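Phosphorylated carbohydrates phosphatase TM_1254 (Thermotoga maritima msb8, PDB 3KBB) dephosphorylates small phosphorylated sugars such as erythrose 4-phosphate, fructose 6-phosphate and mannose 6-phosphate with the help of a divalent metal ion, preferably cobalt. Local coordinates at residues E94-S98 and K99-L103; L147-L150 and E151-V155; E171-S175 and A176-R180; A193-E196 and A197-A201. One frame throughout, in Å; residues are numbered along the deposited sequence. Where two conformers were deposited one is given.

Interaction 1 of 4, residues E94-S98 and K99-L103; sequences EFVKS and KRIKL
With chi2 at -37° and chi3 at -67°, the chain of K97 bends twice and curls back over the turn that follows it, bringing NZ to 3.0 Å from I101 O, where it makes a hydrogen bond from above the carbonyl plane. The same ammonium group forms a salt bridge with D128. A lysine suits the place because its aliphatic part can lie against a leucine, CD at 3.9 Å from L103 CD2, while its end reaches two acceptors. Beside it the slim, buried V96 sets CG1 3.7 Å from I101 CG2, the two side chains crossing at about a right angle. The backbone here is a Schellman motif, ending helix 89-98 before strand 102-106 of the HAD core: R100 takes a positive phi of 54° and its N bonds to K97 O at 2.9 Å, while I101 N reaches back to V96 O in a weak bond. Were K97 replaced by an alanine, I101 O and D128 would probably be left without their ammonium partner and the flank of L103 would be uncovered. S98 OG donates to F95 O at 2.6 Å, on a lone pair in the carbonyl plane. K99 CG lies over one face of the F95 ring in a CH-pi contact, less certain because K99 has two conformers.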
ATOM      1  N   GLU A  94     -12.431  12.889  -1.374  1.00 22.05           N
ATOM      2  CA  GLU A  94     -13.234  14.111  -1.587  1.00 23.53           C
ATOM      3  C   GLU A  94     -14.123  14.419  -0.375  1.00 23.33           C
ATOM      4  O   GLU A  94     -14.234  15.571   0.049  1.00 23.86           O
ATOM      5  CB  GLU A  94     -14.048  13.965  -2.870  1.00 23.39           C
ATOM      6  CG  GLU A  94     -13.233  14.093  -4.128  1.00 27.83           C
ATOM      7  CD  GLU A  94     -14.038  13.768  -5.366  1.00 33.47           C
ATOM      8  OE1 GLU A  94     -15.156  13.198  -5.225  1.00 36.07           O
ATOM      9  OE2 GLU A  94     -13.547  14.054  -6.485  1.00 36.14           O
ATOM     10  N   PHE A  95     -14.741  13.392   0.208  1.00 21.87           N
ATOM     11  CA  PHE A  95     -15.590  13.604   1.364  1.00 22.00           C
ATOM     12  C   PHE A  95     -14.838  14.170   2.577  1.00 21.55           C
ATOM     13  O   PHE A  95     -15.312  15.122   3.224  1.00 21.32           O
ATOM     14  CB  PHE A  95     -16.367  12.308   1.735  1.00 22.27           C
ATOM     15  CG  PHE A  95     -17.307  12.485   2.899  1.00 23.97           C
ATOM     16  CD1 PHE A  95     -18.510  13.191   2.741  1.00 24.81           C
ATOM     17  CD2 PHE A  95     -16.989  11.969   4.152  1.00 22.73           C
ATOM     18  CE1 PHE A  95     -19.373  13.357   3.841  1.00 24.55           C
ATOM     19  CE2 PHE A  95     -17.828  12.117   5.245  1.00 24.05           C
ATOM     20  CZ  PHE A  95     -19.044  12.836   5.079  1.00 24.68           C
ATOM     21  N   VAL A  96     -13.680  13.586   2.917  1.00 20.24           N
ATOM     22  CA  VAL A  96     -12.902  14.128   4.041  1.00 20.09           C
ATOM     23  C   VAL A  96     -12.585  15.613   3.805  1.00 20.54           C
ATOM     24  O   VAL A  96     -12.705  16.428   4.735  1.00 20.81           O
ATOM     25  CB  VAL A  96     -11.555  13.366   4.270  1.00 20.47           C
ATOM     26  CG1 VAL A  96     -10.822  13.962   5.448  1.00 19.18           C
ATOM     27  CG2 VAL A  96     -11.870  11.854   4.514  1.00 20.31           C
ATOM     28  N   LYS A  97     -12.178  15.954   2.588  1.00 21.27           N
ATOM     29  CA  LYS A  97     -11.847  17.363   2.296  1.00 23.68           C
ATOM     30  C   LYS A  97     -13.095  18.244   2.430  1.00 24.33           C
ATOM     31  O   LYS A  97     -13.025  19.361   2.973  1.00 23.54           O
ATOM     32  CB  LYS A  97     -11.164  17.547   0.938  1.00 25.23           C
ATOM     33  CG  LYS A  97      -9.712  16.988   0.905  1.00 25.97           C
ATOM     34  CD  LYS A  97      -8.931  17.207   2.228  1.00 27.96           C
ATOM     35  CE  LYS A  97      -8.602  18.687   2.557  1.00 31.20           C
ATOM     36  NZ  LYS A  97      -8.066  18.858   3.961  1.00 27.69           N
ATOM     37  N   SER A  98     -14.233  17.705   1.990  1.00 24.75           N
ATOM     38  CA  SER A  98     -15.536  18.433   2.098  1.00 25.02           C
ATOM     39  C   SER A  98     -15.882  18.786   3.545  1.00 25.59           C
ATOM     40  O   SER A  98     -16.638  19.749   3.794  1.00 26.46           O
ATOM     41  CB  SER A  98     -16.671  17.620   1.461  1.00 25.06           C
ATOM     42  OG  SER A  98     -17.211  16.639   2.371  1.00 26.07           O
ATOM     43  N   LYS A  99     -15.344  18.023   4.512  1.00 26.23           N
ATOM     44  CA  LYS A  99     -15.599  18.255   5.935  1.00 27.41           C
ATOM     45  C   LYS A  99     -14.551  19.157   6.601  1.00 27.00           C
ATOM     46  O   LYS A  99     -14.592  19.393   7.810  1.00 27.05           O
ATOM     47  CB  LYS A  99     -15.704  16.922   6.680  1.00 28.11           C
ATOM     48  CG  LYS A  99     -16.842  16.053   6.145  1.00 29.13           C
ATOM     49  CD  LYS A  99     -18.219  16.574   6.587  0.50 36.48           C
ATOM     50  CE  LYS A  99     -18.848  15.653   7.612  0.50 39.53           C
ATOM     51  NZ  LYS A  99     -19.697  16.439   8.577  0.50 41.88           N
ATOM     52  N   ARG A 100     -13.624  19.643   5.782  1.00 27.02           N
ATOM     53  CA  ARG A 100     -12.520  20.471   6.216  1.00 27.63           C
ATOM     54  C   ARG A 100     -11.735  19.780   7.337  1.00 27.28           C
ATOM     55  O   ARG A 100     -11.406  20.357   8.384  1.00 27.88           O
ATOM     56  CB  ARG A 100     -13.010  21.889   6.553  1.00 28.87           C
ATOM     57  CG  ARG A 100     -13.604  22.591   5.325  1.00 31.74           C
ATOM     58  CD  ARG A 100     -14.563  23.725   5.744  0.50 35.95           C
ATOM     59  NE  ARG A 100     -15.730  23.211   6.469  0.50 38.84           N
ATOM     60  CZ  ARG A 100     -15.932  23.349   7.779  0.50 40.10           C
ATOM     61  NH1 ARG A 100     -15.060  24.012   8.531  0.50 40.73           N
ATOM     62  NH2 ARG A 100     -17.017  22.823   8.337  0.50 40.93           N
ATOM     63  N   ILE A 101     -11.485  18.499   7.103  1.00 25.72           N
ATOM     64  CA  ILE A 101     -10.720  17.664   8.023  1.00 25.40           C
ATOM     65  C   ILE A 101      -9.398  17.371   7.278  1.00 23.35           C
ATOM     66  O   ILE A 101      -9.406  17.232   6.062  1.00 23.26           O
ATOM     67  CB  ILE A 101     -11.564  16.362   8.340  1.00 24.87           C
ATOM     68  CG1 ILE A 101     -12.720  16.760   9.272  1.00 27.00           C
ATOM     69  CG2 ILE A 101     -10.727  15.223   8.972  1.00 27.45           C
ATOM     70  CD1 ILE A 101     -13.665  15.651   9.618  1.00 26.94           C
ATOM     71  N   LYS A 102      -8.305  17.218   8.015  1.00 21.82           N
ATOM     72  CA  LYS A 102      -6.996  16.994   7.372  1.00 21.45           C
ATOM     73  C   LYS A 102      -6.908  15.571   6.868  1.00 20.91           C
ATOM     74  O   LYS A 102      -7.501  14.652   7.488  1.00 19.85           O
ATOM     75  CB  LYS A 102      -5.896  17.184   8.398  1.00 22.28           C
ATOM     76  CG  LYS A 102      -5.614  18.662   8.702  1.00 24.32           C
ATOM     77  CD  LYS A 102      -4.548  18.770   9.769  1.00 25.60           C
ATOM     78  CE  LYS A 102      -4.337  20.213  10.181  1.00 30.45           C
ATOM     79  NZ  LYS A 102      -3.041  20.309  10.891  1.00 33.11           N
ATOM     80  N   LEU A 103      -6.172  15.382   5.772  1.00 19.93           N
ATOM     81  CA  LEU A 103      -6.089  14.086   5.101  1.00 19.74           C
ATOM     82  C   LEU A 103      -4.622  13.744   5.019  1.00 18.89           C
ATOM     83  O   LEU A 103      -3.821  14.596   4.590  1.00 18.23           O
ATOM     84  CB  LEU A 103      -6.662  14.189   3.693  1.00 20.51           C
ATOM     85  CG  LEU A 103      -7.083  13.025   2.797  1.00 23.73           C
ATOM     86  CD1 LEU A 103      -7.848  11.936   3.578  1.00 22.81           C
ATOM     87  CD2 LEU A 103      -7.968  13.526   1.597  1.00 21.22           C
TER

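Interaction 2 of 4, residues L147-L150 and E151-V155; sequences LLVL and ERLNV
R152 N and L148 O make the straightest of the helical bonds here, 2.9 Å long with an N-H...O angle of 167°. E151 N bonds to L147 O in the same i to i+4 pattern, and L153 N to V149 O, so the carbonyls of L147, L148 and V149 are all engaged by the turn ahead of them. The helix stops at N154, whose positive phi of 52° is readily adopted by asparagine. Here L150 O accepts a weak bond from V155 N at 3.3 Å, and a water that donates to V155 O at 2.8 Å also gives it a weak bond. At the end of the last turn, L153 O takes the ammonium of K102.

Among the side chains, the extended R152 crosses L148 so that L148 CD2 rests over one face of the guanidinium, 3.6 Å from NH2. Its NH1 donates to Q135 and weakly to the M130 carbonyl, which fixes the group while the leucine shields its face. The buried side is apolar, as befits a helix lying on a sheet: V149 CG1 meets L153 CD1 at 3.6 Å, the two side by side, and both pack on strands 129-131 and 102-106. L150 CD2 touches V155 CG2 at 4.0 Å, near V160. The whole is the C-terminal end of helix 144-153, a helix of the beta-alpha-beta crossover between strands 129-131 and 160-164 in the parallel sheet of the HAD fold.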
ATOM      1  N   LEU A 147       3.523   7.812  14.275  1.00 16.24           N
ATOM      2  CA  LEU A 147       3.935   8.932  15.171  1.00 16.53           C
ATOM      3  C   LEU A 147       4.349  10.155  14.340  1.00 17.88           C
ATOM      4  O   LEU A 147       3.990  11.303  14.677  1.00 18.92           O
ATOM      5  CB  LEU A 147       5.053   8.446  16.130  1.00 16.27           C
ATOM      6  CG  LEU A 147       4.574   7.425  17.162  1.00 15.90           C
ATOM      7  CD1 LEU A 147       5.825   6.735  17.815  1.00 18.42           C
ATOM      8  CD2 LEU A 147       3.638   8.031  18.232  1.00 18.64           C
ATOM      9  N   LEU A 148       5.075   9.937  13.235  1.00 18.04           N
ATOM     10  CA  LEU A 148       5.493  11.049  12.367  1.00 18.01           C
ATOM     11  C   LEU A 148       4.280  11.666  11.637  1.00 17.95           C
ATOM     12  O   LEU A 148       4.188  12.900  11.501  1.00 19.29           O
ATOM     13  CB  LEU A 148       6.541  10.569  11.353  1.00 17.54           C
ATOM     14  CG  LEU A 148       7.205  11.628  10.438  1.00 18.26           C
ATOM     15  CD1 LEU A 148       7.738  12.817  11.242  1.00 20.13           C
ATOM     16  CD2 LEU A 148       8.293  10.956   9.555  1.00 19.53           C
ATOM     17  N   VAL A 149       3.345  10.822  11.183  1.00 16.98           N
ATOM     18  CA  VAL A 149       2.095  11.342  10.583  1.00 17.12           C
ATOM     19  C   VAL A 149       1.358  12.235  11.589  1.00 18.12           C
ATOM     20  O   VAL A 149       0.911  13.344  11.205  1.00 18.24           O
ATOM     21  CB  VAL A 149       1.137  10.207  10.091  1.00 16.48           C
ATOM     22  CG1 VAL A 149      -0.215  10.815   9.579  1.00 18.98           C
ATOM     23  CG2 VAL A 149       1.795   9.439   8.940  1.00 19.48           C
ATOM     24  N   LEU A 150       1.221  11.757  12.840  1.00 17.71           N
ATOM     25  CA  LEU A 150       0.557  12.516  13.915  1.00 17.86           C
ATOM     26  C   LEU A 150       1.283  13.836  14.174  1.00 18.98           C
ATOM     27  O   LEU A 150       0.654  14.869  14.344  1.00 18.13           O
ATOM     28  CB  LEU A 150       0.433  11.708  15.193  1.00 18.39           C
ATOM     29  CG  LEU A 150      -0.455  10.453  15.103  1.00 17.66           C
ATOM     30  CD1 LEU A 150      -0.323   9.625  16.367  1.00 20.09           C
ATOM     31  CD2 LEU A 150      -1.891  10.993  14.910  1.00 17.92           C
ATOM     32  N   GLU A 151       2.615  13.769  14.163  1.00 19.20           N
ATOM     33  CA  GLU A 151       3.456  14.959  14.363  1.00 20.41           C
ATOM     34  C   GLU A 151       3.237  15.995  13.305  1.00 20.30           C
ATOM     35  O   GLU A 151       3.043  17.177  13.630  1.00 21.70           O
ATOM     36  CB  GLU A 151       4.922  14.576  14.434  1.00 20.26           C
ATOM     37  CG  GLU A 151       5.830  15.796  14.762  1.00 25.05           C
ATOM     38  CD  GLU A 151       7.202  15.370  15.174  1.00 32.50           C
ATOM     39  OE1 GLU A 151       7.792  14.544  14.445  1.00 30.31           O
ATOM     40  OE2 GLU A 151       7.671  15.852  16.233  1.00 38.70           O
ATOM     41  N   ARG A 152       3.307  15.582  12.039  1.00 20.20           N
ATOM     42  CA  ARG A 152       3.161  16.474  10.928  1.00 21.33           C
ATOM     43  C   ARG A 152       1.726  17.037  10.835  1.00 21.44           C
ATOM     44  O   ARG A 152       1.534  18.173  10.419  1.00 22.66           O
ATOM     45  CB  ARG A 152       3.551  15.801   9.614  1.00 21.16           C
ATOM     46  CG  ARG A 152       5.095  15.509   9.496  1.00 20.53           C
ATOM     47  CD  ARG A 152       5.501  15.047   8.064  1.00 24.70           C
ATOM     48  NE  ARG A 152       6.923  14.665   8.043  1.00 26.14           N
ATOM     49  CZ  ARG A 152       7.557  13.938   7.102  1.00 28.58           C
ATOM     50  NH1 ARG A 152       6.950  13.490   6.004  1.00 26.73           N
ATOM     51  NH2 ARG A 152       8.853  13.700   7.257  1.00 29.34           N
ATOM     52  N   LEU A 153       0.726  16.240  11.223  1.00 20.03           N
ATOM     53  CA  LEU A 153      -0.663  16.724  11.249  1.00 20.71           C
ATOM     54  C   LEU A 153      -0.953  17.654  12.454  1.00 21.50           C
ATOM     55  O   LEU A 153      -1.930  18.435  12.436  1.00 22.20           O
ATOM     56  CB  LEU A 153      -1.593  15.515  11.400  1.00 18.97           C
ATOM     57  CG  LEU A 153      -1.821  14.587  10.220  1.00 18.93           C
ATOM     58  CD1 LEU A 153      -2.506  13.335  10.748  1.00 19.07           C
ATOM     59  CD2 LEU A 153      -2.739  15.298   9.198  1.00 19.87           C
ATOM     60  N   ASN A 154      -0.119  17.532  13.478  1.00 20.93           N
ATOM     61  CA  ASN A 154      -0.339  18.145  14.779  1.00 22.33           C
ATOM     62  C   ASN A 154      -1.731  17.825  15.349  1.00 22.97           C
ATOM     63  O   ASN A 154      -2.548  18.729  15.676  1.00 22.59           O
ATOM     64  CB  ASN A 154      -0.096  19.660  14.666  1.00 24.31           C
ATOM     65  CG  ASN A 154      -0.116  20.350  15.986  1.00 24.64           C
ATOM     66  OD1 ASN A 154       0.234  19.785  17.019  1.00 28.08           O
ATOM     67  ND2 ASN A 154      -0.524  21.615  15.963  1.00 31.40           N
ATOM     68  N   VAL A 155      -2.024  16.524  15.421  1.00 22.22           N
ATOM     69  CA  VAL A 155      -3.295  16.026  15.971  1.00 22.80           C
ATOM     70  C   VAL A 155      -3.048  14.872  16.947  1.00 22.18           C
ATOM     71  O   VAL A 155      -2.040  14.150  16.856  1.00 22.45           O
ATOM     72  CB  VAL A 155      -4.331  15.609  14.851  1.00 23.35           C
ATOM     73  CG1 VAL A 155      -4.511  16.696  13.823  1.00 21.16           C
ATOM     74  CG2 VAL A 155      -3.869  14.340  14.152  1.00 25.24           C
TER
HETATM   75  O   HOH W   1       0.569  14.752  17.645  1.00 26.90           O

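Interaction 3 of 4, residues E171-S175 and A176-R180; sequences EAAKS and AGIER
K174 and G177 are joined by a backbone hydrogen bond, G177 N to K174 O at 2.9 Å. I178 N reaches A173 O at 3.2 Å, the wider of the two bonds that close the turn, and A176 N completes the last helical bond with A172 O. Glycine is needed where the chain reverses: at a phi of 95° a CB on G177 would press against the carbonyl oxygen of A176. A CA-H...O contact from K174 CA to I178 O adds to this backbone web.

The charged pair meets through carbon. CG of K174 stands opposite its backbone N (chi1 -165°) and the chain then bends, laying CE 3.1 Å from E179 OE2, while NZ stays 4.3 Å from that oxygen, too far for a salt bridge. Shortened to an alanine here, the K174 side chain would no longer reach E179, and the carboxylate would probably be freer to turn, without the nearby opposite charge.

Apolar contact is on the inner side. A173 CB is 4.3 Å from I178 CD1, and the isoleucine fills in against V160 and V162, while the small methyls of A172, A173 and A176 let the helix come close to Y146 of helix 144-153. Positive phi and two bonds back into the last turn define a Schellman motif, here ending helix 167-175 before strand 181-184 of the HAD core.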
ATOM      1  N   GLU A 171      -0.774  -2.963  13.507  1.00 14.74           N
ATOM      2  CA  GLU A 171       0.027  -2.953  14.716  1.00 16.10           C
ATOM      3  C   GLU A 171       0.721  -1.610  14.940  1.00 15.34           C
ATOM      4  O   GLU A 171       0.739  -1.097  16.070  1.00 16.24           O
ATOM      5  CB  GLU A 171       1.080  -4.067  14.679  1.00 16.28           C
ATOM      6  CG  GLU A 171       0.453  -5.468  14.824  1.00 20.01           C
ATOM      7  CD  GLU A 171       1.464  -6.607  14.636  1.00 21.75           C
ATOM      8  OE1 GLU A 171       2.622  -6.336  14.251  1.00 24.94           O
ATOM      9  OE2 GLU A 171       1.069  -7.788  14.834  1.00 27.01           O
ATOM     10  N   ALA A 172       1.267  -1.047  13.861  1.00 14.80           N
ATOM     11  CA  ALA A 172       2.006   0.205  13.961  1.00 15.12           C
ATOM     12  C   ALA A 172       1.083   1.366  14.410  1.00 13.65           C
ATOM     13  O   ALA A 172       1.432   2.138  15.350  1.00 14.20           O
ATOM     14  CB  ALA A 172       2.674   0.522  12.626  1.00 16.41           C
ATOM     15  N   ALA A 173      -0.088   1.455  13.787  1.00 14.39           N
ATOM     16  CA  ALA A 173      -1.013   2.532  14.142  1.00 15.19           C
ATOM     17  C   ALA A 173      -1.492   2.343  15.586  1.00 15.23           C
ATOM     18  O   ALA A 173      -1.541   3.297  16.350  1.00 16.87           O
ATOM     19  CB  ALA A 173      -2.209   2.591  13.197  1.00 16.53           C
ATOM     20  N   LYS A 174      -1.836   1.124  15.954  1.00 16.16           N
ATOM     21  CA  LYS A 174      -2.254   0.848  17.346  1.00 17.43           C
ATOM     22  C   LYS A 174      -1.166   1.208  18.383  1.00 18.18           C
ATOM     23  O   LYS A 174      -1.448   1.854  19.429  1.00 18.63           O
ATOM     24  CB  LYS A 174      -2.622  -0.628  17.469  1.00 19.29           C
ATOM     25  CG  LYS A 174      -3.404  -1.004  18.726  1.00 23.62           C
ATOM     26  CD  LYS A 174      -4.899  -0.637  18.619  1.00 30.28           C
ATOM     27  CE  LYS A 174      -5.663  -1.130  19.876  1.00 30.68           C
ATOM     28  NZ  LYS A 174      -4.976  -2.381  20.291  1.00 36.16           N
ATOM     29  N   SER A 175       0.068   0.806  18.091  1.00 18.18           N
ATOM     30  CA  SER A 175       1.208   1.132  18.964  1.00 18.73           C
ATOM     31  C   SER A 175       1.485   2.624  19.076  1.00 19.34           C
ATOM     32  O   SER A 175       2.011   3.050  20.112  1.00 20.09           O
ATOM     33  CB  SER A 175       2.480   0.376  18.564  1.00 19.31           C
ATOM     34  OG  SER A 175       2.314  -1.021  18.758  1.00 19.54           O
ATOM     35  N   ALA A 176       1.085   3.409  18.063  1.00 18.28           N
ATOM     36  CA  ALA A 176       1.179   4.870  18.080  1.00 19.04           C
ATOM     37  C   ALA A 176       0.052   5.499  18.891  1.00 18.55           C
ATOM     38  O   ALA A 176       0.002   6.710  19.009  1.00 20.19           O
ATOM     39  CB  ALA A 176       1.171   5.429  16.647  1.00 17.15           C
ATOM     40  N   GLY A 177      -0.861   4.682  19.412  1.00 18.88           N
ATOM     41  CA  GLY A 177      -1.952   5.154  20.275  1.00 19.28           C
ATOM     42  C   GLY A 177      -3.275   5.426  19.584  1.00 19.39           C
ATOM     43  O   GLY A 177      -4.227   5.917  20.210  1.00 19.93           O
ATOM     44  N   ILE A 178      -3.359   5.068  18.291  1.00 17.97           N
ATOM     45  CA  ILE A 178      -4.551   5.273  17.486  1.00 17.03           C
ATOM     46  C   ILE A 178      -5.499   4.068  17.681  1.00 18.61           C
ATOM     47  O   ILE A 178      -5.108   2.910  17.477  1.00 20.12           O
ATOM     48  CB  ILE A 178      -4.198   5.403  16.001  1.00 16.00           C
ATOM     49  CG1 ILE A 178      -3.289   6.629  15.786  1.00 12.69           C
ATOM     50  CG2 ILE A 178      -5.510   5.517  15.122  1.00 16.45           C
ATOM     51  CD1 ILE A 178      -2.677   6.708  14.386  1.00 19.15           C
ATOM     52  N   GLU A 179      -6.738   4.360  18.054  1.00 19.59           N
ATOM     53  CA  GLU A 179      -7.727   3.281  18.301  1.00 20.54           C
ATOM     54  C   GLU A 179      -8.633   2.979  17.114  1.00 19.86           C
ATOM     55  O   GLU A 179      -8.993   1.811  16.867  1.00 20.16           O
ATOM     56  CB  GLU A 179      -8.539   3.600  19.556  1.00 22.06           C
ATOM     57  CG  GLU A 179      -7.712   3.363  20.840  1.00 27.13           C
ATOM     58  CD  GLU A 179      -7.268   1.923  21.031  0.50 29.34           C
ATOM     59  OE1 GLU A 179      -8.141   1.028  21.145  0.50 33.17           O
ATOM     60  OE2 GLU A 179      -6.044   1.687  21.092  0.50 30.24           O
ATOM     61  N   ARG A 180      -9.037   4.026  16.400  1.00 18.72           N
ATOM     62  CA  ARG A 180      -9.972   3.867  15.293  1.00 18.61           C
ATOM     63  C   ARG A 180      -9.279   3.444  13.999  1.00 18.66           C
ATOM     64  O   ARG A 180      -9.002   4.296  13.125  1.00 18.06           O
ATOM     65  CB  ARG A 180     -10.833   5.103  15.050  1.00 19.01           C
ATOM     66  CG  ARG A 180     -11.571   5.627  16.272  1.00 21.46           C
ATOM     67  CD  ARG A 180     -12.529   6.731  15.833  1.00 26.44           C
ATOM     68  NE  ARG A 180     -13.317   7.210  16.965  1.00 29.30           N
ATOM     69  CZ  ARG A 180     -14.625   6.993  17.127  0.70 30.40           C
ATOM     70  NH1 ARG A 180     -15.325   6.293  16.222  0.70 25.42           N
ATOM     71  NH2 ARG A 180     -15.225   7.489  18.206  0.70 29.19           N
TER
HETATM   72  O   HOH W   2      -3.779   2.546  20.576  1.00 40.13           O

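Interaction 4 of 4, residues A193-E196 and A197-A201; sequences ALLE and AGAVA. With SO4 (sulfate ion), chain B.
A Schellman motif joins L194 and L195 to G198 and A199, ending helix 192-196 just ahead of strand 201-203, the outermost strand on this side of the parallel sheet. Its two bonds run from A199 N to L194 O, 3.0 Å, and from G198 N to L195 O. G198 has a phi of 121°, at which a CB would jam against the A197 carbonyl oxygen, so glycine fits the reversal. A197 N makes the preceding helical bond with A193 O at 3.0 Å. The small A197 turns its methyl to helix 167-175, where V170 and E171 lie. A199 is equally compact: its CB points back at the helix, 3.3 Å from L194 O and 4.2 Å from L194 CB. L195 has CG opposite its carbonyl carbon (chi1 -73°), and from there its CD2 branch comes to 3.4 Å from A199 O, a bulky side chain lying along the departing chain and against L202. At the other end of this short helix sits a sulfate ion, probably from the crystallisation liquor, bonded also by G191 N; its O4 accepts from A193 N at 2.6 Å, with an N-H...O angle of 158°.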
ATOM      1  N   ALA A 193      -6.632 -11.506  10.363  1.00 20.88           N
ATOM      2  CA  ALA A 193      -5.352 -11.038  10.934  1.00 21.27           C
ATOM      3  C   ALA A 193      -5.380  -9.534  11.287  1.00 20.96           C
ATOM      4  O   ALA A 193      -4.772  -9.102  12.286  1.00 21.28           O
ATOM      5  CB  ALA A 193      -4.230 -11.320   9.982  1.00 21.76           C
ATOM      6  N   LEU A 194      -6.085  -8.753  10.474  1.00 20.22           N
ATOM      7  CA  LEU A 194      -6.236  -7.316  10.746  1.00 18.98           C
ATOM      8  C   LEU A 194      -7.074  -7.112  12.010  1.00 18.37           C
ATOM      9  O   LEU A 194      -6.751  -6.297  12.852  1.00 18.46           O
ATOM     10  CB  LEU A 194      -6.909  -6.600   9.587  1.00 18.42           C
ATOM     11  CG  LEU A 194      -6.231  -6.754   8.203  1.00 18.34           C
ATOM     12  CD1 LEU A 194      -6.979  -5.846   7.226  1.00 19.36           C
ATOM     13  CD2 LEU A 194      -4.704  -6.444   8.234  1.00 20.06           C
ATOM     14  N   LEU A 195      -8.133  -7.896  12.171  1.00 17.94           N
ATOM     15  CA  LEU A 195      -8.951  -7.777  13.375  1.00 18.31           C
ATOM     16  C   LEU A 195      -8.147  -8.206  14.590  1.00 19.40           C
ATOM     17  O   LEU A 195      -8.198  -7.564  15.663  1.00 19.76           O
ATOM     18  CB  LEU A 195     -10.214  -8.651  13.199  1.00 17.38           C
ATOM     19  CG  LEU A 195     -11.283  -8.141  12.217  1.00 19.15           C
ATOM     20  CD1 LEU A 195     -12.453  -9.134  12.195  1.00 22.81           C
ATOM     21  CD2 LEU A 195     -11.760  -6.774  12.583  1.00 19.92           C
ATOM     22  N   GLU A 196      -7.392  -9.291  14.453  1.00 19.92           N
ATOM     23  CA  GLU A 196      -6.591  -9.740  15.591  1.00 22.19           C
ATOM     24  C   GLU A 196      -5.550  -8.715  15.999  1.00 21.82           C
ATOM     25  O   GLU A 196      -5.245  -8.594  17.177  1.00 24.18           O
ATOM     26  CB  GLU A 196      -5.957 -11.110  15.335  1.00 22.65           C
ATOM     27  CG  GLU A 196      -6.969 -12.260  14.959  0.70 27.82           C
ATOM     28  CD  GLU A 196      -8.353 -12.262  15.687  0.70 32.46           C
ATOM     29  OE1 GLU A 196      -8.418 -12.507  16.921  0.70 32.91           O
ATOM     30  OE2 GLU A 196      -9.390 -12.076  14.986  0.70 33.38           O
ATOM     31  N   ALA A 197      -5.025  -7.957  15.028  1.00 22.01           N
ATOM     32  CA  ALA A 197      -4.066  -6.883  15.331  1.00 21.55           C
ATOM     33  C   ALA A 197      -4.700  -5.626  15.949  1.00 22.21           C
ATOM     34  O   ALA A 197      -3.967  -4.711  16.380  1.00 22.18           O
ATOM     35  CB  ALA A 197      -3.254  -6.513  14.067  1.00 21.35           C
ATOM     36  N   GLY A 198      -6.036  -5.547  15.944  1.00 20.53           N
ATOM     37  CA  GLY A 198      -6.713  -4.428  16.583  1.00 20.52           C
ATOM     38  C   GLY A 198      -7.608  -3.593  15.706  1.00 19.13           C
ATOM     39  O   GLY A 198      -8.213  -2.610  16.188  1.00 19.21           O
ATOM     40  N   ALA A 199      -7.769  -3.991  14.446  1.00 18.12           N
ATOM     41  CA  ALA A 199      -8.721  -3.251  13.600  1.00 17.08           C
ATOM     42  C   ALA A 199     -10.144  -3.364  14.213  1.00 18.64           C
ATOM     43  O   ALA A 199     -10.519  -4.421  14.779  1.00 18.23           O
ATOM     44  CB  ALA A 199      -8.709  -3.756  12.181  1.00 17.79           C
ATOM     45  N   VAL A 200     -10.911  -2.287  14.114  1.00 17.77           N
ATOM     46  CA  VAL A 200     -12.233  -2.235  14.773  1.00 19.46           C
ATOM     47  C   VAL A 200     -13.361  -2.752  13.868  1.00 18.81           C
ATOM     48  O   VAL A 200     -14.482  -3.006  14.331  1.00 19.02           O
ATOM     49  CB  VAL A 200     -12.604  -0.804  15.253  1.00 19.51           C
ATOM     50  CG1 VAL A 200     -11.563  -0.305  16.288  1.00 19.52           C
ATOM     51  CG2 VAL A 200     -12.815   0.166  14.050  1.00 19.69           C
ATOM     52  N   ALA A 201     -13.028  -2.981  12.599  1.00 18.68           N
ATOM     53  CA  ALA A 201     -13.963  -3.463  11.625  1.00 16.77           C
ATOM     54  C   ALA A 201     -13.211  -3.677  10.342  1.00 18.44           C
ATOM     55  O   ALA A 201     -12.182  -3.022  10.097  1.00 17.93           O
ATOM     56  CB  ALA A 201     -15.111  -2.455  11.399  1.00 17.04           C
TER
HETATM   57  S   SO4 B 224      -6.260 -13.448   6.814  0.75 43.07           S
HETATM   58  O1  SO4 B 224      -6.732 -12.525   5.771  0.75 41.67           O
HETATM   59  O2  SO4 B 224      -7.177 -14.584   6.858  0.75 41.15           O
HETATM   60  O3  SO4 B 224      -4.892 -13.894   6.597  0.75 42.47           O
HETATM   61  O4  SO4 B 224      -6.228 -12.806   8.102  0.75 41.17           O

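In the fold
From the N terminus the four contacts follow in series along the chain, none nesting in or crossing another, and each closes the short turn at the C-terminal end of a helix of the HAD core. Interaction 1 leads helix 89-98 into strand 102-106, and interaction 2 ends helix 144-153 before strand 160-164; they meet where K102 NZ lies 2.7 Å from L153 O, probably a hydrogen bond. Interaction 3, before strand 181-184, packs on interaction 2 through L147, L150, A176 and I178. Interaction 4, before strand 201-203, meets it in turn through E171 with A197 and E179 with V200. Interactions 1 and 4 stay about 15 Å apart at their nearest atoms.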